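Local coordinates for hypothetical protein Atu1826 (Agrobacterium tumefaciens, PDB 2I3D) that is of unknown function but is probably an alpha/beta hydrolase that cleaves its substrate with a Ser-His-Asp triad, at residues S46-I51 with R78-L83; C124-Y129 with P144-F149; D179-E184 with A210-N215. All coordinates share one frame; numbering follows the deposited sequence. Where two conformers were deposited one is given.

Interaction 1: residues S46-I51 with R78-L83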
ATOM      1  N   SER B  46     -21.068  16.110  18.568  1.00 35.23           N
ATOM      2  CA  SER B  46     -21.246  16.799  17.277  1.00 33.37           C
ATOM      3  C   SER B  46     -19.922  16.819  16.498  1.00 30.90           C
ATOM      4  O   SER B  46     -19.706  17.726  15.694  1.00 31.29           O
ATOM      5  CB  SER B  46     -21.736  18.258  17.464  1.00 33.86           C
ATOM      6  OG  SER B  46     -23.101  18.366  17.894  1.00 35.05           O
ATOM      7  N   ALA B  47     -19.021  15.865  16.758  1.00 27.89           N
ATOM      8  CA  ALA B  47     -17.705  15.889  16.083  1.00 25.69           C
ATOM      9  C   ALA B  47     -17.889  15.753  14.563  1.00 23.84           C
ATOM     10  O   ALA B  47     -18.787  15.042  14.098  1.00 22.00           O
ATOM     11  CB  ALA B  47     -16.784  14.807  16.602  1.00 25.44           C
ATOM     12  N   PRO B  48     -17.013  16.419  13.784  1.00 22.57           N
ATOM     13  CA  PRO B  48     -17.140  16.302  12.340  1.00 21.33           C
ATOM     14  C   PRO B  48     -16.806  14.880  11.914  1.00 19.57           C
ATOM     15  O   PRO B  48     -16.081  14.184  12.625  1.00 19.94           O
ATOM     16  CB  PRO B  48     -16.073  17.266  11.820  1.00 21.36           C
ATOM     17  CG  PRO B  48     -15.012  17.284  12.894  1.00 22.31           C
ATOM     18  CD  PRO B  48     -15.854  17.239  14.176  1.00 23.07           C
ATOM     19  N   ILE B  49     -17.367  14.474  10.775  1.00 18.48           N
ATOM     20  CA  ILE B  49     -17.116  13.160  10.179  1.00 17.29           C
ATOM     21  C   ILE B  49     -16.055  13.248   9.066  1.00 15.78           C
ATOM     22  O   ILE B  49     -16.066  14.156   8.247  1.00 15.49           O
ATOM     23  CB  ILE B  49     -18.408  12.542   9.619  1.00 18.23           C
ATOM     24  CG1 ILE B  49     -19.365  12.225  10.791  1.00 19.56           C
ATOM     25  CG2 ILE B  49     -18.126  11.254   8.831  1.00 17.88           C
ATOM     26  CD1 ILE B  49     -20.837  12.101  10.406  1.00 20.43           C
ATOM     27  N   ALA B  50     -15.176  12.259   9.027  1.00 14.73           N
ATOM     28  CA  ALA B  50     -14.229  12.162   7.920  1.00 14.16           C
ATOM     29  C   ALA B  50     -14.431  10.809   7.234  1.00 13.38           C
ATOM     30  O   ALA B  50     -14.481   9.783   7.919  1.00 14.43           O
ATOM     31  CB  ALA B  50     -12.793  12.304   8.416  1.00 14.99           C
ATOM     32  N   ILE B  51     -14.573  10.810   5.911  1.00 13.23           N
ATOM     33  CA  ILE B  51     -14.686   9.577   5.107  1.00 13.33           C
ATOM     34  C   ILE B  51     -13.431   9.480   4.234  1.00 13.03           C
ATOM     35  O   ILE B  51     -13.082  10.465   3.542  1.00 12.93           O
ATOM     36  CB  ILE B  51     -15.923   9.636   4.163  1.00 14.38           C
ATOM     37  CG1 ILE B  51     -17.206   9.939   4.980  1.00 16.13           C
ATOM     38  CG2 ILE B  51     -16.084   8.360   3.370  1.00 15.06           C
ATOM     39  CD1 ILE B  51     -17.678   8.842   5.986  1.00 18.03           C
ATOM     40  N   ARG B  78      -7.222  14.043  15.120  1.00 20.43           N
ATOM     41  CA  ARG B  78      -7.732  15.419  15.244  1.00 20.53           C
ATOM     42  C   ARG B  78      -9.210  15.497  15.721  1.00 20.95           C
ATOM     43  O   ARG B  78      -9.866  16.551  15.600  1.00 21.99           O
ATOM     44  CB  ARG B  78      -7.512  16.208  13.948  1.00 20.59           C
ATOM     45  CG  ARG B  78      -6.045  16.449  13.618  1.00 21.61           C
ATOM     46  CD  ARG B  78      -5.264  17.043  14.773  1.00 25.75           C
ATOM     47  NE  ARG B  78      -3.918  17.413  14.335  1.00 30.09           N
ATOM     48  CZ  ARG B  78      -2.819  16.661  14.445  1.00 32.17           C
ATOM     49  NH1 ARG B  78      -2.871  15.469  15.027  1.00 34.68           N
ATOM     50  NH2 ARG B  78      -1.652  17.118  13.969  1.00 32.61           N
ATOM     51  N   GLY B  79      -9.717  14.385  16.255  1.00 19.96           N
ATOM     52  CA  GLY B  79     -11.053  14.340  16.879  1.00 20.75           C
ATOM     53  C   GLY B  79     -12.233  14.094  15.961  1.00 20.95           C
ATOM     54  O   GLY B  79     -13.390  14.245  16.376  1.00 21.15           O
ATOM     55  N   PHE B  80     -11.973  13.713  14.711  1.00 19.26           N
ATOM     56  CA  PHE B  80     -13.061  13.409  13.783  1.00 19.42           C
ATOM     57  C   PHE B  80     -13.632  12.007  14.054  1.00 19.25           C
ATOM     58  O   PHE B  80     -12.905  11.077  14.427  1.00 19.09           O
ATOM     59  CB  PHE B  80     -12.559  13.398  12.326  1.00 18.62           C
ATOM     60  CG  PHE B  80     -12.364  14.773  11.711  1.00 18.13           C
ATOM     61  CD1 PHE B  80     -11.338  15.599  12.151  1.00 18.77           C
ATOM     62  CD2 PHE B  80     -13.190  15.210  10.669  1.00 18.55           C
ATOM     63  CE1 PHE B  80     -11.147  16.866  11.575  1.00 17.71           C
ATOM     64  CE2 PHE B  80     -13.022  16.470  10.094  1.00 17.78           C
ATOM     65  CZ  PHE B  80     -11.987  17.293  10.532  1.00 17.62           C
ATOM     66  N   THR B  81     -14.935  11.847  13.853  1.00 18.78           N
ATOM     67  CA  THR B  81     -15.514  10.509  13.697  1.00 19.56           C
ATOM     68  C   THR B  81     -15.087  10.060  12.299  1.00 18.18           C
ATOM     69  O   THR B  81     -15.367  10.750  11.314  1.00 19.14           O
ATOM     70  CB  THR B  81     -17.046  10.565  13.801  1.00 19.15           C
ATOM     71  OG1 THR B  81     -17.383  10.805  15.175  1.00 21.16           O
ATOM     72  CG2 THR B  81     -17.706   9.268  13.293  1.00 19.06           C
ATOM     73  N   THR B  82     -14.437   8.907  12.203  1.00 17.15           N
ATOM     74  CA  THR B  82     -13.704   8.585  10.966  1.00 16.72           C
ATOM     75  C   THR B  82     -14.074   7.220  10.450  1.00 16.80           C
ATOM     76  O   THR B  82     -14.144   6.265  11.227  1.00 17.71           O
ATOM     77  CB  THR B  82     -12.116   8.708  11.144  1.00 15.94           C
ATOM     78  OG1 THR B  82     -11.814   9.919  11.837  1.00 17.59           O
ATOM     79  CG2 THR B  82     -11.393   8.714   9.808  1.00 16.69           C
ATOM     80  N   LEU B  83     -14.297   7.116   9.138  1.00 15.57           N
ATOM     81  CA  LEU B  83     -14.602   5.828   8.499  1.00 15.19           C
ATOM     82  C   LEU B  83     -13.759   5.676   7.245  1.00 15.23           C
ATOM     83  O   LEU B  83     -13.744   6.593   6.435  1.00 14.50           O
ATOM     84  CB  LEU B  83     -16.089   5.767   8.112  1.00 15.55           C
ATOM     85  CG  LEU B  83     -16.533   4.519   7.347  1.00 15.96           C
ATOM     86  CD1 LEU B  83     -16.539   3.276   8.270  1.00 17.92           C
ATOM     87  CD2 LEU B  83     -17.882   4.758   6.741  1.00 18.86           C
TER
HETATM   88  O   HOH W   1     -19.372  12.561  15.140  1.00 28.32           O
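Pro48 lies across the ring of Phe80 at about a right angle, its CG 3.6 Å from the Phe80 ring centroid, 15° off the normal and displaced toward the ring's rim, a CH-pi contact over one face. Phe80 CG stands anti to its own carbonyl carbon (chi1 -78°), and the ring so placed also receives Ala50 CB, 3.7 Å from Phe80 CD2. On the other face of the sheet the partners run alongside one another: Ile49 CG1 beside Thr81 CB, and Ile51 CD1 beside Leu83 CB at 4.1 Å, packed against helix 101-117.

The parallel strands 49-51 and 81-83 are joined by the ladder Thr81 N to Pro48 O, Ala50 N to Thr81 O (2.7 Å) and Leu83 N to Ala50 O. Helix 66-77 makes the crossover between these strands, a beta-alpha-beta unit, and ends in a Schellman motif with Gly79 at C-prime.

The chemistry is therefore divided: main-chain amides set the parallel register, Phe80 packs with Pro48 and Ala50 on one side, and aliphatic carbon packs on the Ile49 side. At the strand entrance Ala47 O is met by a water and Ser121 OG, and Thr81 OG1 by the same water, 2.7 Å away, and Ser42 N.

Interaction 2: residues C124-Y129 with P144-F149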
ATOM      1  N   CYS B 124     -18.500  17.602   7.575  1.00 20.28           N
ATOM      2  CA  CYS B 124     -17.842  16.416   7.087  1.00 17.18           C
ATOM      3  C   CYS B 124     -16.636  16.825   6.225  1.00 15.70           C
ATOM      4  O   CYS B 124     -16.642  17.884   5.592  1.00 14.79           O
ATOM      5  CB  CYS B 124     -18.847  15.528   6.329  1.00 17.83           C
ATOM      6  SG  CYS B 124     -18.113  14.131   5.399  1.00 22.41           S
ATOM      7  N   TRP B 125     -15.599  15.988   6.263  1.00 13.97           N
ATOM      8  CA  TRP B 125     -14.499  16.060   5.291  1.00 14.13           C
ATOM      9  C   TRP B 125     -14.426  14.773   4.518  1.00 14.06           C
ATOM     10  O   TRP B 125     -14.727  13.719   5.060  1.00 13.65           O
ATOM     11  CB  TRP B 125     -13.155  16.225   5.991  1.00 14.58           C
ATOM     12  CG  TRP B 125     -12.831  17.664   6.409  1.00 15.82           C
ATOM     13  CD1 TRP B 125     -13.508  18.450   7.295  1.00 17.50           C
ATOM     14  CD2 TRP B 125     -11.696  18.419   5.983  1.00 14.47           C
ATOM     15  NE1 TRP B 125     -12.864  19.673   7.455  1.00 16.30           N
ATOM     16  CE2 TRP B 125     -11.741  19.675   6.669  1.00 15.41           C
ATOM     17  CE3 TRP B 125     -10.621  18.140   5.131  1.00 13.99           C
ATOM     18  CZ2 TRP B 125     -10.773  20.650   6.490  1.00 14.64           C
ATOM     19  CZ3 TRP B 125      -9.648  19.118   4.938  1.00 14.58           C
ATOM     20  CH2 TRP B 125      -9.737  20.360   5.609  1.00 16.25           C
ATOM     21  N   VAL B 126     -13.957  14.857   3.282  1.00 13.44           N
ATOM     22  CA  VAL B 126     -13.676  13.643   2.512  1.00 12.39           C
ATOM     23  C   VAL B 126     -12.210  13.688   2.117  1.00 12.57           C
ATOM     24  O   VAL B 126     -11.685  14.750   1.747  1.00 11.74           O
ATOM     25  CB  VAL B 126     -14.607  13.514   1.260  1.00 13.26           C
ATOM     26  CG1 VAL B 126     -14.417  14.689   0.321  1.00 13.88           C
ATOM     27  CG2 VAL B 126     -14.420  12.159   0.539  1.00 14.69           C
ATOM     28  N   ALA B 127     -11.537  12.556   2.222  1.00 12.16           N
ATOM     29  CA  ALA B 127     -10.145  12.490   1.770  1.00 11.38           C
ATOM     30  C   ALA B 127     -10.058  11.279   0.869  1.00 11.24           C
ATOM     31  O   ALA B 127     -10.489  10.184   1.280  1.00 12.79           O
ATOM     32  CB  ALA B 127      -9.206  12.348   2.956  1.00 11.83           C
ATOM     33  N   GLY B 128      -9.546  11.445  -0.348  1.00 10.99           N
ATOM     34  CA  GLY B 128      -9.483  10.339  -1.308  1.00 10.22           C
ATOM     35  C   GLY B 128      -8.121  10.257  -1.983  1.00 10.59           C
ATOM     36  O   GLY B 128      -7.492  11.279  -2.205  1.00 11.59           O
ATOM     37  N   TYR B 129      -7.684   9.048  -2.326  1.00  9.88           N
ATOM     38  CA  TYR B 129      -6.384   8.855  -2.977  1.00 10.97           C
ATOM     39  C   TYR B 129      -6.595   8.200  -4.334  1.00 11.85           C
ATOM     40  O   TYR B 129      -7.243   7.151  -4.442  1.00 11.59           O
ATOM     41  CB  TYR B 129      -5.526   7.996  -2.011  1.00 11.03           C
ATOM     42  CG  TYR B 129      -4.231   7.507  -2.592  1.00 11.17           C
ATOM     43  CD1 TYR B 129      -3.530   8.255  -3.544  1.00 11.36           C
ATOM     44  CD2 TYR B 129      -3.700   6.279  -2.173  1.00 13.71           C
ATOM     45  CE1 TYR B 129      -2.299   7.745  -4.116  1.00 11.50           C
ATOM     46  CE2 TYR B 129      -2.517   5.776  -2.727  1.00 15.27           C
ATOM     47  CZ  TYR B 129      -1.840   6.498  -3.679  1.00 13.97           C
ATOM     48  OH  TYR B 129      -0.668   5.941  -4.132  1.00 15.46           O
ATOM     49  N   PRO B 144     -23.861  18.966   0.651  1.00 23.02           N
ATOM     50  CA  PRO B 144     -23.513  20.315   1.115  1.00 22.78           C
ATOM     51  C   PRO B 144     -22.799  20.335   2.475  1.00 21.62           C
ATOM     52  O   PRO B 144     -22.131  21.309   2.787  1.00 22.38           O
ATOM     53  CB  PRO B 144     -24.883  21.047   1.190  1.00 23.20           C
ATOM     54  CG  PRO B 144     -25.892  19.981   1.191  1.00 25.59           C
ATOM     55  CD  PRO B 144     -25.323  18.796   0.471  1.00 23.53           C
ATOM     56  N   GLU B 145     -22.942  19.285   3.275  1.00 20.23           N
ATOM     57  CA  GLU B 145     -22.328  19.266   4.595  1.00 19.72           C
ATOM     58  C   GLU B 145     -20.792  19.070   4.522  1.00 18.83           C
ATOM     59  O   GLU B 145     -20.085  19.205   5.551  1.00 19.70           O
ATOM     60  CB  GLU B 145     -23.001  18.226   5.535  1.00 20.08           C
ATOM     61  CG  GLU B 145     -22.768  16.759   5.131  1.00 20.39           C
ATOM     62  CD  GLU B 145     -23.781  16.191   4.108  1.00 21.94           C
ATOM     63  OE1 GLU B 145     -24.342  16.927   3.280  1.00 22.89           O
ATOM     64  OE2 GLU B 145     -24.009  14.968   4.132  1.00 25.41           O
ATOM     65  N   ILE B 146     -20.297  18.752   3.324  1.00 17.73           N
ATOM     66  CA  ILE B 146     -18.857  18.468   3.163  1.00 16.50           C
ATOM     67  C   ILE B 146     -18.107  19.776   2.991  1.00 16.18           C
ATOM     68  O   ILE B 146     -18.193  20.398   1.943  1.00 17.21           O
ATOM     69  CB  ILE B 146     -18.582  17.507   2.031  1.00 15.68           C
ATOM     70  CG1 ILE B 146     -19.193  16.121   2.376  1.00 16.48           C
ATOM     71  CG2 ILE B 146     -17.063  17.345   1.882  1.00 17.85           C
ATOM     72  CD1 ILE B 146     -18.992  15.027   1.334  1.00 17.54           C
ATOM     73  N   GLU B 147     -17.389  20.195   4.026  1.00 14.98           N
ATOM     74  CA  GLU B 147     -16.803  21.548   4.015  0.60 15.86           C
ATOM     75  C   GLU B 147     -15.304  21.593   3.719  1.00 15.03           C
ATOM     76  O   GLU B 147     -14.709  22.676   3.612  1.00 13.96           O
ATOM     77  CB  GLU B 147     -17.135  22.303   5.305  0.60 16.86           C
ATOM     78  CG  GLU B 147     -16.503  21.765   6.555  0.60 18.09           C
ATOM     79  CD  GLU B 147     -16.876  22.599   7.778  0.60 25.24           C
ATOM     80  OE1 GLU B 147     -15.962  23.114   8.439  0.60 24.10           O
ATOM     81  OE2 GLU B 147     -18.097  22.755   8.051  0.60 23.81           O
ATOM     82  N   GLY B 148     -14.707  20.417   3.531  1.00 12.92           N
ATOM     83  CA  GLY B 148     -13.276  20.362   3.180  1.00 11.24           C
ATOM     84  C   GLY B 148     -13.005  19.044   2.512  1.00 11.08           C
ATOM     85  O   GLY B 148     -13.707  18.040   2.750  1.00 11.93           O
ATOM     86  N   PHE B 149     -11.929  19.029   1.720  1.00 11.14           N
ATOM     87  CA  PHE B 149     -11.499  17.780   1.109  1.00 11.18           C
ATOM     88  C   PHE B 149      -9.985  17.735   0.999  1.00 11.64           C
ATOM     89  O   PHE B 149      -9.319  18.787   1.039  1.00 11.53           O
ATOM     90  CB  PHE B 149     -12.087  17.623  -0.308  1.00 11.40           C
ATOM     91  CG  PHE B 149     -11.583  18.685  -1.298  1.00 10.53           C
ATOM     92  CD1 PHE B 149     -10.403  18.499  -2.017  1.00 11.50           C
ATOM     93  CD2 PHE B 149     -12.284  19.891  -1.476  1.00 12.72           C
ATOM     94  CE1 PHE B 149      -9.934  19.476  -2.909  1.00 13.64           C
ATOM     95  CE2 PHE B 149     -11.831  20.851  -2.370  1.00 12.10           C
ATOM     96  CZ  PHE B 149     -10.641  20.652  -3.078  1.00 13.32           C
TER
HETATM   97  O   HOH W   2     -13.406  22.664   8.755  1.00 44.30           O
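Strands 124-129 and 146-149 run parallel with their short axes 32° apart, paired by Glu147 N to Cys124 O (2.9 Å) and Val126 N to Gly148 O (3.2 Å), while a weak bond from Cys124 N to Glu145 O marks the start of the ladder.

The most distinctive side-chain feature is the indole of Trp125, which lies flat over the neighbouring backbone. Gly148, having no side chain, lets the indole come down onto its CA: Gly148 CA sits 3.8 Å from the centroid of the Trp125 six-membered ring, nearly on the normal, a CH-pi contact over the face. With CG anti to the carbonyl carbon (chi1 -81°), the indole reaches across to Gly148 and brings CE3 near Phe149 N. Helix 218-233 also packs on the indole, through Tyr228, Leu229 and Arg232. At the rim a water in the ring plane accepts a weak bond from Trp125 NE1; its bridge onward to Glu147 OE1 rests on one of two conformers of Glu147 and remains doubtful. The far side of the sheet is apolar: Cys124 SG meets Ile146 CG1 at 3.8 Å, and Val126 CG1 touches both Ile146 CG2 and, at 3.8 Å, Phe149 CB. Helix 131-142, the crossover connection between the strands, covers Ile146 and Phe149, while Leu111 of helix 101-117 packs on Cys124 and Ile146.

The indole covers Gly148 while the amides of Gly148 and Phe149 stay buried without a hydrogen-bond partner, so packing carries more of the contact there, with carbon and sulfur meeting on the opposite face.

Interaction 3: residues D179-E184 with A210-N215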
ATOM      1  N   ASP B 179       5.118  11.592 -11.018  1.00 13.72           N
ATOM      2  CA  ASP B 179       3.916  10.787 -11.249  1.00 12.80           C
ATOM      3  C   ASP B 179       3.738  10.569 -12.768  1.00 14.13           C
ATOM      4  O   ASP B 179       3.517  11.540 -13.516  1.00 13.74           O
ATOM      5  CB  ASP B 179       2.704  11.501 -10.623  1.00 12.87           C
ATOM      6  CG  ASP B 179       1.460  10.674 -10.640  1.00 11.55           C
ATOM      7  OD1 ASP B 179       1.292   9.785 -11.495  1.00 11.94           O
ATOM      8  OD2 ASP B 179       0.592  10.928  -9.779  1.00 11.59           O
ATOM      9  N   LYS B 180       3.855   9.315 -13.215  1.00 13.04           N
ATOM     10  CA  LYS B 180       3.666   9.023 -14.653  1.00 14.26           C
ATOM     11  C   LYS B 180       2.248   8.557 -14.974  1.00 14.59           C
ATOM     12  O   LYS B 180       1.862   8.467 -16.170  1.00 15.66           O
ATOM     13  CB  LYS B 180       4.699   7.965 -15.121  1.00 16.01           C
ATOM     14  CG  LYS B 180       6.110   8.567 -15.134  1.00 20.45           C
ATOM     15  CD  LYS B 180       7.148   7.614 -15.682  1.00 27.18           C
ATOM     16  CE  LYS B 180       8.563   8.174 -15.438  1.00 33.30           C
ATOM     17  NZ  LYS B 180       8.842   9.455 -16.188  1.00 36.16           N
ATOM     18  N   VAL B 181       1.493   8.231 -13.921  1.00 13.21           N
ATOM     19  CA  VAL B 181       0.063   7.865 -14.020  1.00 13.64           C
ATOM     20  C   VAL B 181      -0.806   9.104 -14.325  1.00 13.27           C
ATOM     21  O   VAL B 181      -1.647   9.104 -15.248  1.00 14.59           O
ATOM     22  CB  VAL B 181      -0.447   7.157 -12.751  1.00 13.05           C
ATOM     23  CG1 VAL B 181      -1.967   6.957 -12.833  1.00 13.73           C
ATOM     24  CG2 VAL B 181       0.248   5.771 -12.544  1.00 12.10           C
ATOM     25  N   ALA B 182      -0.586  10.152 -13.523  1.00 13.44           N
ATOM     26  CA  ALA B 182      -1.291  11.433 -13.659  1.00 13.64           C
ATOM     27  C   ALA B 182      -0.240  12.543 -13.619  1.00 13.96           C
ATOM     28  O   ALA B 182       0.106  13.031 -12.537  1.00 15.10           O
ATOM     29  CB  ALA B 182      -2.292  11.586 -12.498  1.00 13.59           C
ATOM     30  N   PRO B 183       0.370  12.863 -14.781  1.00 14.88           N
ATOM     31  CA  PRO B 183       1.452  13.855 -14.838  1.00 15.06           C
ATOM     32  C   PRO B 183       1.090  15.245 -14.301  1.00 14.90           C
ATOM     33  O   PRO B 183      -0.069  15.626 -14.261  1.00 15.50           O
ATOM     34  CB  PRO B 183       1.778  13.925 -16.327  1.00 15.40           C
ATOM     35  CG  PRO B 183       1.457  12.472 -16.802  1.00 14.30           C
ATOM     36  CD  PRO B 183       0.165  12.208 -16.104  1.00 15.91           C
ATOM     37  N   GLU B 184       2.121  15.983 -13.920  1.00 14.81           N
ATOM     38  CA  GLU B 184       1.967  17.319 -13.349  1.00 15.35           C
ATOM     39  C   GLU B 184       1.161  18.185 -14.261  1.00 15.16           C
ATOM     40  O   GLU B 184       0.360  18.973 -13.796  1.00 14.25           O
ATOM     41  CB  GLU B 184       3.324  18.020 -13.262  1.00 18.00           C
ATOM     42  CG  GLU B 184       4.160  17.771 -12.101  1.00 22.93           C
ATOM     43  CD  GLU B 184       5.270  18.828 -12.053  1.00 23.94           C
ATOM     44  OE1 GLU B 184       6.304  18.596 -12.664  1.00 25.36           O
ATOM     45  OE2 GLU B 184       5.063  19.908 -11.478  1.00 26.82           O
ATOM     46  N   ALA B 210       8.066  12.602  -5.905  1.00 14.38           N
ATOM     47  CA  ALA B 210       7.001  11.617  -5.602  1.00 12.48           C
ATOM     48  C   ALA B 210       6.365  11.072  -6.894  1.00 12.41           C
ATOM     49  O   ALA B 210       6.048  11.835  -7.803  1.00 12.62           O
ATOM     50  CB  ALA B 210       5.935  12.239  -4.722  1.00 11.96           C
ATOM     51  N   ASN B 211       6.190   9.748  -6.975  1.00 12.91           N
ATOM     52  CA  ASN B 211       5.444   9.160  -8.068  1.00 12.45           C
ATOM     53  C   ASN B 211       3.976   9.029  -7.673  1.00 11.33           C
ATOM     54  O   ASN B 211       3.573   9.635  -6.675  1.00 11.27           O
ATOM     55  CB  ASN B 211       6.078   7.841  -8.574  1.00 13.02           C
ATOM     56  CG  ASN B 211       6.132   6.739  -7.518  1.00 13.75           C
ATOM     57  OD1 ASN B 211       6.795   5.630  -7.736  1.00 18.76           O
ATOM     58  ND2 ASN B 211       5.454   6.950  -6.419  1.00  9.31           N
ATOM     59  N   HIS B 212       3.173   8.269  -8.453  1.00 11.57           N
ATOM     60  CA  HIS B 212       1.745   8.138  -8.126  1.00 11.59           C
ATOM     61  C   HIS B 212       1.526   7.469  -6.775  1.00 11.82           C
ATOM     62  O   HIS B 212       0.485   7.620  -6.159  1.00 12.32           O
ATOM     63  CB  HIS B 212       0.999   7.353  -9.212  1.00 11.59           C
ATOM     64  CG  HIS B 212      -0.490   7.523  -9.159  1.00 12.20           C
ATOM     65  ND1 HIS B 212      -1.105   8.732  -9.444  1.00 11.34           N
ATOM     66  CD2 HIS B 212      -1.482   6.651  -8.885  1.00 14.07           C
ATOM     67  CE1 HIS B 212      -2.414   8.601  -9.305  1.00 11.81           C
ATOM     68  NE2 HIS B 212      -2.672   7.338  -8.994  1.00 12.92           N
ATOM     69  N   PHE B 213       2.520   6.699  -6.345  1.00 10.53           N
ATOM     70  CA  PHE B 213       2.463   5.903  -5.103  1.00 12.04           C
ATOM     71  C   PHE B 213       3.235   6.558  -3.958  1.00 11.23           C
ATOM     72  O   PHE B 213       3.242   6.034  -2.842  1.00 12.75           O
ATOM     73  CB  PHE B 213       2.986   4.526  -5.427  1.00 13.28           C
ATOM     74  CG  PHE B 213       2.395   4.000  -6.699  1.00 14.90           C
ATOM     75  CD1 PHE B 213       1.061   3.644  -6.730  1.00 18.94           C
ATOM     76  CD2 PHE B 213       3.118   4.049  -7.872  1.00 14.61           C
ATOM     77  CE1 PHE B 213       0.454   3.217  -7.928  1.00 19.75           C
ATOM     78  CE2 PHE B 213       2.543   3.641  -9.086  1.00 18.29           C
ATOM     79  CZ  PHE B 213       1.199   3.220  -9.113  1.00 17.61           C
ATOM     80  N   PHE B 214       3.726   7.788  -4.194  1.00 10.52           N
ATOM     81  CA  PHE B 214       4.545   8.503  -3.199  1.00 11.25           C
ATOM     82  C   PHE B 214       5.617   7.565  -2.631  1.00 11.29           C
ATOM     83  O   PHE B 214       5.948   7.644  -1.438  1.00 11.87           O
ATOM     84  CB  PHE B 214       3.662   9.111  -2.114  1.00 11.62           C
ATOM     85  CG  PHE B 214       2.742  10.140  -2.657  1.00 12.06           C
ATOM     86  CD1 PHE B 214       3.132  11.486  -2.688  1.00 13.38           C
ATOM     87  CD2 PHE B 214       1.525   9.756  -3.236  1.00 13.18           C
ATOM     88  CE1 PHE B 214       2.263  12.494  -3.260  1.00 15.56           C
ATOM     89  CE2 PHE B 214       0.681  10.706  -3.796  1.00 12.54           C
ATOM     90  CZ  PHE B 214       1.046  12.070  -3.832  1.00 12.26           C
ATOM     91  N   ASN B 215       6.204   6.721  -3.489  1.00 12.20           N
ATOM     92  CA  ASN B 215       7.219   5.809  -2.961  1.00 12.59           C
ATOM     93  C   ASN B 215       8.400   6.613  -2.405  1.00 13.51           C
ATOM     94  O   ASN B 215       8.996   7.420  -3.104  1.00 13.23           O
ATOM     95  CB  ASN B 215       7.721   4.835  -4.032  1.00 13.47           C
ATOM     96  CG  ASN B 215       6.677   3.805  -4.416  1.00 12.37           C
ATOM     97  OD1 ASN B 215       5.932   3.250  -3.559  1.00 16.54           O
ATOM     98  ND2 ASN B 215       6.610   3.529  -5.694  1.00 11.14           N
TER
HETATM   99  O   HOH W   3       1.340  11.878  -7.271  1.00 12.53           O
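His212 presents the edge of its imidazole to Asp179, and ND1 donates to Asp179 OD2 at 2.8 Å with an N-H...O angle of 161°. The acceptor lies in the ring plane, and the proton reaches OD2 on its syn side; the carboxylate is itself turned 63° from the ring. Both side chains have CG anti to the backbone N (chi1 -172° for Asp179), which lays them side by side, pointing the same way.

The carboxylate's other oxygen holds it in place: Asp179 OD1 accepts from Ala182 N, three residues on, at 2.8 Å and almost straight, an Asx motif, and weakly from Val181 N. A water donates to both Asp179 OD2 and Asn211 O. Val181 covers one face of the imidazole, Val181 CG1 lying directly over the centre of the His212 ring, while Val181 CG2 reaches the Phe213 ring at 4.4 Å from CZ.

On the far side of the ring, His212 NE2 bonds to Ser130 OG, completing what has the geometry of a Ser-His-Asp triad, as in alpha/beta hydrolases. An imidazole bonded at both nitrogens and packed by Val181 over a face has its rotation fixed, consistent with a charge-relay arrangement of Ser130, His212 and Asp179.

Interactions 1 and 2 belong to one sheet: their centres are about 11 Å apart, strands 49-53 and 124-129 are neighbours, and Ile49 O to Trp125 N at 2.7 Å is a probable hydrogen bond between them. The Phe80 and Trp125 rings are edge-to-face, so these two side chains meet directly. Interaction 3 sits among the loops following strands 171-176 and 202-207, with its centre about 23 Å from that of interaction 2, yet Tyr129 OH reaches His212 O at 2.9 Å, a probable hydrogen bond. Strand 124-129 leads into the presumed nucleophile elbow at Ser130, whereas interaction 1, about 16 Å from interaction 3 at the nearest atoms, lies on the opposite side of the chain's centre from it.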